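Local coordinates for cell division control protein 4 (Saccharomyces cerevisiae, PDB 3V7D), which serves as the substrate-recognition subunit of an SCF E3 ubiquitin ligase, binding phosphorylated targets such as the CDK inhibitor SIC1 for ubiquitination and proteasomal degradation, at residues V366-A369 against S373-G376; R384-H389 against N404-G409. The protein carries 1 engineered substitution. One frame throughout, in Å; residues are numbered along the deposited sequence.

Contact 1: V366-A369 against S373-G376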
ATOM      1  N   VAL B 366       6.470  -9.905  -4.611  1.00 32.12           N
ATOM      2  CA  VAL B 366       7.221 -10.728  -3.665  1.00 27.67           C
ATOM      3  C   VAL B 366       6.996 -12.213  -3.918  1.00 28.10           C
ATOM      4  O   VAL B 366       5.866 -12.654  -4.125  1.00 32.09           O
ATOM      5  CB  VAL B 366       6.872 -10.389  -2.202  1.00 29.68           C
ATOM      6  CG1 VAL B 366       7.839 -11.087  -1.246  1.00 27.33           C
ATOM      7  CG2 VAL B 366       6.908  -8.884  -1.983  1.00 25.80           C
ATOM      8  N   SER B 367       8.081 -12.980  -3.896  1.00 26.44           N
ATOM      9  CA  SER B 367       8.015 -14.409  -4.170  1.00 29.62           C
ATOM     10  C   SER B 367       8.773 -15.209  -3.115  1.00 31.26           C
ATOM     11  O   SER B 367       9.787 -14.752  -2.572  1.00 30.41           O
ATOM     12  CB  SER B 367       8.590 -14.710  -5.550  1.00 28.31           C
ATOM     13  OG  SER B 367       9.947 -14.290  -5.621  1.00 33.85           O
ATOM     14  N   ALA B 368       8.272 -16.405  -2.835  1.00 32.27           N
ATOM     15  CA  ALA B 368       8.843 -17.257  -1.799  1.00 33.49           C
ATOM     16  C   ALA B 368       8.916 -18.692  -2.302  1.00 31.84           C
ATOM     17  O   ALA B 368       8.009 -19.163  -2.988  1.00 32.22           O
ATOM     18  CB  ALA B 368       8.010 -17.170  -0.527  1.00 25.39           C
ATOM     19  N   ALA B 369       9.996 -19.386  -1.956  1.00 31.72           N
ATOM     20  CA  ALA B 369      10.279 -20.694  -2.540  1.00 28.77           C
ATOM     21  C   ALA B 369      10.478 -21.779  -1.488  1.00 30.02           C
ATOM     22  O   ALA B 369      10.610 -21.483  -0.301  1.00 30.57           O
ATOM     23  CB  ALA B 369      11.498 -20.606  -3.458  1.00 25.72           C
ATOM     24  N   SER B 373      13.877 -19.349   0.572  1.00 25.86           N
ATOM     25  CA  SER B 373      14.244 -18.044   0.034  1.00 30.16           C
ATOM     26  C   SER B 373      13.011 -17.192  -0.235  1.00 33.74           C
ATOM     27  O   SER B 373      11.958 -17.700  -0.621  1.00 29.90           O
ATOM     28  CB  SER B 373      15.060 -18.193  -1.254  1.00 26.42           C
ATOM     29  OG  SER B 373      14.312 -18.871  -2.247  1.00 32.96           O
ATOM     30  N   ILE B 374      13.162 -15.890  -0.023  1.00 34.51           N
ATOM     31  CA  ILE B 374      12.125 -14.918  -0.319  1.00 33.73           C
ATOM     32  C   ILE B 374      12.771 -13.796  -1.126  1.00 37.72           C
ATOM     33  O   ILE B 374      13.856 -13.329  -0.779  1.00 35.29           O
ATOM     34  CB  ILE B 374      11.535 -14.335   0.977  1.00 32.31           C
ATOM     35  CG1 ILE B 374      10.901 -15.442   1.821  1.00 33.27           C
ATOM     36  CG2 ILE B 374      10.514 -13.250   0.670  1.00 28.20           C
ATOM     37  CD1 ILE B 374      10.679 -15.047   3.260  1.00 31.24           C
ATOM     38  N   ARG B 375      12.116 -13.373  -2.204  1.00 34.25           N
ATOM     39  CA  ARG B 375      12.659 -12.322  -3.059  1.00 34.22           C
ATOM     40  C   ARG B 375      11.676 -11.176  -3.267  1.00 34.23           C
ATOM     41  O   ARG B 375      10.488 -11.396  -3.506  1.00 33.27           O
ATOM     42  CB  ARG B 375      13.056 -12.888  -4.425  1.00 38.29           C
ATOM     43  CG  ARG B 375      14.164 -13.912  -4.388  1.00 43.54           C
ATOM     44  CD  ARG B 375      15.530 -13.257  -4.368  1.00 48.87           C
ATOM     45  NE  ARG B 375      16.587 -14.261  -4.319  1.00 55.88           N
ATOM     46  CZ  ARG B 375      17.881 -13.991  -4.426  1.00 60.10           C
ATOM     47  NH1 ARG B 375      18.289 -12.741  -4.595  1.00 62.95           N
ATOM     48  NH2 ARG B 375      18.768 -14.975  -4.367  1.00 61.26           N
ATOM     49  N   GLY B 376      12.189  -9.952  -3.188  1.00 30.82           N
ATOM     50  CA  GLY B 376      11.400  -8.776  -3.497  1.00 28.51           C
ATOM     51  C   GLY B 376      11.824  -8.143  -4.810  1.00 32.75           C
ATOM     52  O   GLY B 376      12.998  -7.832  -5.019  1.00 29.56           O
TER
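Ser367 and Arg375 form the hydrogen-bonded pair at the middle of an antiparallel beta hairpin, the two strands running at 166° to each other. Ser367 N reaches Arg375 O at 2.9 Å, and Arg375 N returns to Ser367 O at 2.7 Å. A third backbone bond, Ala369 N to Ser373 O at 2.9 Å, ties the strands near the turn. The non-hydrogen-bonded pair Ala368 with Ile374 lies between these rungs, and Val366 with Gly376 just beyond the Ser367-Arg375 pair; their close alpha carbons let CA-H groups lean on the same carbonyls: Ile374 CA sits 3.3 Å from Ser367 O.

The two faces differ in character. On one, Val366 CG1, anti to the backbone N (chi1 -170°), meets Ile374 CG2 at 3.9 Å, the two branched side chains crossing obliquely, while Ile374 CG1 touches Ala368 CB. On the other, Ser367 OG lies beside Arg375 CB at 3.6 Å. The chi1 of Ser367, 60°, sets the hydroxyl between backbone N and carbonyl carbon, and there it is hydrogen-bonded to both His351 NE2 and Trp377 NE1. The ND1 of the same imidazole pairs with Ser373 OG, which also bonds Asp371 OD1. This network probably corresponds to the Asp-His-Ser-Trp tetrad of WD40 repeats, with Ser373 linking His351 to Asp371, and bonds at both ring nitrogens probably hold the rotation of the His351 ring.

The hairpin supplies the two central strands of the four-stranded propeller blade that contains most of WD 6. Strand 355-360 flanks it beyond Val366 and Ala368, strand 384-389 flanks it beyond Ile374 and Gly376, and strand 396-401 of the next sheet packs Phe399 against Val366 and Ala368.

Contact 2: R384-H389 against N404-G409; sequences RKFSYH and NILVSG
Tyr388 overlaps Leu406, its ring atom CD2 3.7 Å from the CD2 methyl of the leucine, in an interface between successive blades of the WD40 beta-propeller. Strand 384-389 is the outermost strand of one four-stranded sheet, whereas strand 405-410 is an inner strand of the next; WD 7 spans 389-418, so this outer strand ends where that repeat starts. The backbones stay well apart, with even the nearest alpha carbons, those of Tyr388 and Ser408, separated by 9.8 Å, and side chains alone bridge the gap.

Leu406 is the buried partner. Its CG stands anti to the backbone N (chi1 167°), and this torsion together with chi2 of 69° brings CD2 to the aromatics of strand 384-389, both of which it meets obliquely. The leucine and tyrosine run antiparallel alongside one another, a meshing of side chains rather than an end-on encounter. Around them, Tyr417 from the strand beside Leu406 meets the Tyr388 ring with planes about 30° apart, and Phe364 packs edge-to-face with Phe386. A classic beta bulge, in which Lys385 and Phe386 are together set across from the single residue Gly376, interrupts the regular pairing of the outer strand and includes the first of the two aromatics. The looser second touch on the leucine comes from Phe386, whose CE1 lies 4.4 Å from Leu406 CD2.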
ATOM      1  N   ARG B 384      15.756  -5.966  -8.580  1.00 31.25           N
ATOM      2  CA  ARG B 384      15.849  -6.617  -7.279  1.00 35.37           C
ATOM      3  C   ARG B 384      15.817  -5.610  -6.134  1.00 40.17           C
ATOM      4  O   ARG B 384      16.652  -4.709  -6.068  1.00 42.99           O
ATOM      5  CB  ARG B 384      17.122  -7.463  -7.215  1.00 35.19           C
ATOM      6  CG  ARG B 384      17.101  -8.647  -8.172  1.00 40.23           C
ATOM      7  CD  ARG B 384      18.428  -9.404  -8.181  1.00 46.60           C
ATOM      8  NE  ARG B 384      18.394 -10.524  -9.120  1.00 54.71           N
ATOM      9  CZ  ARG B 384      18.135 -11.783  -8.777  1.00 57.76           C
ATOM     10  NH1 ARG B 384      17.897 -12.091  -7.508  1.00 62.26           N
ATOM     11  NH2 ARG B 384      18.121 -12.737  -9.700  1.00 48.38           N
ATOM     12  N   LYS B 385      14.851  -5.762  -5.232  1.00 36.84           N
ATOM     13  CA  LYS B 385      14.702  -4.810  -4.132  1.00 36.96           C
ATOM     14  C   LYS B 385      15.149  -5.395  -2.803  1.00 36.21           C
ATOM     15  O   LYS B 385      15.792  -4.714  -2.012  1.00 37.55           O
ATOM     16  CB  LYS B 385      13.259  -4.316  -4.028  1.00 38.48           C
ATOM     17  CG  LYS B 385      12.705  -3.785  -5.332  1.00 42.36           C
ATOM     18  CD  LYS B 385      13.585  -2.690  -5.901  1.00 42.59           C
ATOM     19  CE  LYS B 385      13.520  -1.435  -5.060  1.00 47.72           C
ATOM     20  NZ  LYS B 385      14.075  -0.267  -5.807  1.00 52.73           N
ATOM     21  N   PHE B 386      14.798  -6.652  -2.550  1.00 37.46           N
ATOM     22  CA  PHE B 386      15.248  -7.320  -1.335  1.00 31.83           C
ATOM     23  C   PHE B 386      15.353  -8.836  -1.468  1.00 32.57           C
ATOM     24  O   PHE B 386      14.785  -9.438  -2.375  1.00 32.39           O
ATOM     25  CB  PHE B 386      14.408  -6.920  -0.108  1.00 29.08           C
ATOM     26  CG  PHE B 386      12.926  -7.203  -0.235  1.00 33.95           C
ATOM     27  CD1 PHE B 386      12.420  -8.472   0.001  1.00 32.02           C
ATOM     28  CD2 PHE B 386      12.037  -6.183  -0.538  1.00 30.79           C
ATOM     29  CE1 PHE B 386      11.061  -8.727  -0.091  1.00 25.97           C
ATOM     30  CE2 PHE B 386      10.680  -6.430  -0.632  1.00 32.57           C
ATOM     31  CZ  PHE B 386      10.191  -7.706  -0.410  1.00 29.46           C
ATOM     32  N   SER B 387      16.095  -9.437  -0.548  1.00 37.31           N
ATOM     33  CA  SER B 387      16.340 -10.868  -0.566  1.00 37.54           C
ATOM     34  C   SER B 387      16.442 -11.375   0.867  1.00 36.90           C
ATOM     35  O   SER B 387      17.208 -10.834   1.670  1.00 38.23           O
ATOM     36  CB  SER B 387      17.635 -11.167  -1.323  1.00 36.24           C
ATOM     37  OG  SER B 387      17.946 -12.547  -1.271  1.00 43.07           O
ATOM     38  N   TYR B 388      15.661 -12.402   1.192  1.00 30.54           N
ATOM     39  CA  TYR B 388      15.705 -12.986   2.528  1.00 32.03           C
ATOM     40  C   TYR B 388      15.736 -14.505   2.476  1.00 33.41           C
ATOM     41  O   TYR B 388      15.337 -15.110   1.481  1.00 31.37           O
ATOM     42  CB  TYR B 388      14.518 -12.520   3.377  1.00 33.47           C
ATOM     43  CG  TYR B 388      14.501 -11.032   3.650  1.00 35.62           C
ATOM     44  CD1 TYR B 388      15.394 -10.458   4.547  1.00 35.88           C
ATOM     45  CD2 TYR B 388      13.587 -10.203   3.012  1.00 33.96           C
ATOM     46  CE1 TYR B 388      15.378  -9.097   4.796  1.00 36.24           C
ATOM     47  CE2 TYR B 388      13.559  -8.847   3.255  1.00 33.45           C
ATOM     48  CZ  TYR B 388      14.454  -8.298   4.145  1.00 38.12           C
ATOM     49  OH  TYR B 388      14.421  -6.943   4.382  1.00 35.05           O
ATOM     50  N   HIS B 389      16.208 -15.113   3.559  1.00 31.86           N
ATOM     51  CA  HIS B 389      16.276 -16.563   3.653  1.00 33.84           C
ATOM     52  C   HIS B 389      16.087 -17.010   5.101  1.00 32.63           C
ATOM     53  O   HIS B 389      16.787 -16.546   5.995  1.00 31.86           O
ATOM     54  CB  HIS B 389      17.627 -17.053   3.129  1.00 35.08           C
ATOM     55  CG  HIS B 389      17.542 -18.303   2.314  1.00 43.08           C
ATOM     56  ND1 HIS B 389      17.793 -18.325   0.959  1.00 45.14           N
ATOM     57  CD2 HIS B 389      17.232 -19.575   2.660  1.00 48.19           C
ATOM     58  CE1 HIS B 389      17.647 -19.558   0.506  1.00 46.51           C
ATOM     59  NE2 HIS B 389      17.305 -20.335   1.518  1.00 48.25           N
ATOM     60  N   ASN B 404       5.684  -1.647   3.572  1.00 27.72           N
ATOM     61  CA  ASN B 404       6.489  -1.372   4.752  1.00 28.24           C
ATOM     62  C   ASN B 404       6.978  -2.612   5.501  1.00 30.45           C
ATOM     63  O   ASN B 404       8.044  -2.593   6.111  1.00 31.26           O
ATOM     64  CB  ASN B 404       5.706  -0.474   5.708  1.00 29.90           C
ATOM     65  CG  ASN B 404       5.526   0.931   5.167  1.00 31.91           C
ATOM     66  OD1 ASN B 404       6.436   1.494   4.564  1.00 35.60           O
ATOM     67  ND2 ASN B 404       4.349   1.503   5.379  1.00 32.09           N
ATOM     68  N   ILE B 405       6.201  -3.690   5.443  1.00 30.58           N
ATOM     69  CA  ILE B 405       6.432  -4.850   6.292  1.00 26.20           C
ATOM     70  C   ILE B 405       6.333  -6.166   5.526  1.00 29.41           C
ATOM     71  O   ILE B 405       5.440  -6.345   4.703  1.00 26.91           O
ATOM     72  CB  ILE B 405       5.411  -4.883   7.459  1.00 32.04           C
ATOM     73  CG1 ILE B 405       5.695  -3.763   8.461  1.00 31.43           C
ATOM     74  CG2 ILE B 405       5.438  -6.226   8.177  1.00 29.53           C
ATOM     75  CD1 ILE B 405       6.894  -4.038   9.347  1.00 34.53           C
ATOM     76  N   LEU B 406       7.264  -7.077   5.802  1.00 33.99           N
ATOM     77  CA  LEU B 406       7.150  -8.467   5.378  1.00 31.87           C
ATOM     78  C   LEU B 406       7.060  -9.366   6.613  1.00 34.00           C
ATOM     79  O   LEU B 406       7.868  -9.249   7.536  1.00 32.53           O
ATOM     80  CB  LEU B 406       8.354  -8.877   4.528  1.00 27.97           C
ATOM     81  CG  LEU B 406       8.551 -10.373   4.244  1.00 28.73           C
ATOM     82  CD1 LEU B 406       7.467 -10.902   3.319  1.00 27.61           C
ATOM     83  CD2 LEU B 406       9.949 -10.676   3.671  1.00 21.81           C
ATOM     84  N   VAL B 407       6.066 -10.249   6.635  1.00 27.86           N
ATOM     85  CA  VAL B 407       5.979 -11.274   7.664  1.00 31.59           C
ATOM     86  C   VAL B 407       5.998 -12.629   6.969  1.00 31.56           C
ATOM     87  O   VAL B 407       5.203 -12.866   6.069  1.00 29.38           O
ATOM     88  CB  VAL B 407       4.689 -11.150   8.502  1.00 32.29           C
ATOM     89  CG1 VAL B 407       4.621 -12.270   9.531  1.00 35.27           C
ATOM     90  CG2 VAL B 407       4.619  -9.799   9.189  1.00 25.81           C
ATOM     91  N   SER B 408       6.909 -13.511   7.368  1.00 30.88           N
ATOM     92  CA  SER B 408       7.037 -14.813   6.705  1.00 27.51           C
ATOM     93  C   SER B 408       7.048 -15.967   7.701  1.00 32.12           C
ATOM     94  O   SER B 408       7.427 -15.802   8.860  1.00 35.87           O
ATOM     95  CB  SER B 408       8.297 -14.853   5.838  1.00 27.44           C
ATOM     96  OG  SER B 408       9.447 -14.482   6.585  1.00 26.10           O
ATOM     97  N   GLY B 409       6.627 -17.139   7.244  1.00 34.78           N
ATOM     98  CA  GLY B 409       6.545 -18.292   8.116  1.00 35.72           C
ATOM     99  C   GLY B 409       7.030 -19.586   7.491  1.00 34.49           C
ATOM    100  O   GLY B 409       6.886 -19.823   6.286  1.00 31.49           O
TER

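How the contacts relate
The two contacts follow one another along the chain, contact 1 being complete before the chain reaches contact 2, and their centres lie about 7 Å apart. Strands 373-378 and 384-389 are neighbours in one sheet and join them: Ile374 N lies 2.8 Å from Tyr388 O and Gly376 N 2.8 Å from Phe386 O, both probable hydrogen bonds. Contact 1 thus binds strands within a blade, whereas contact 2 packs that blade's outer strand against the next one. Together they illustrate how a propeller is built, by backbone pairing inside each blade and side-chain meshing between blades, in the WD40 domain of this F-box protein.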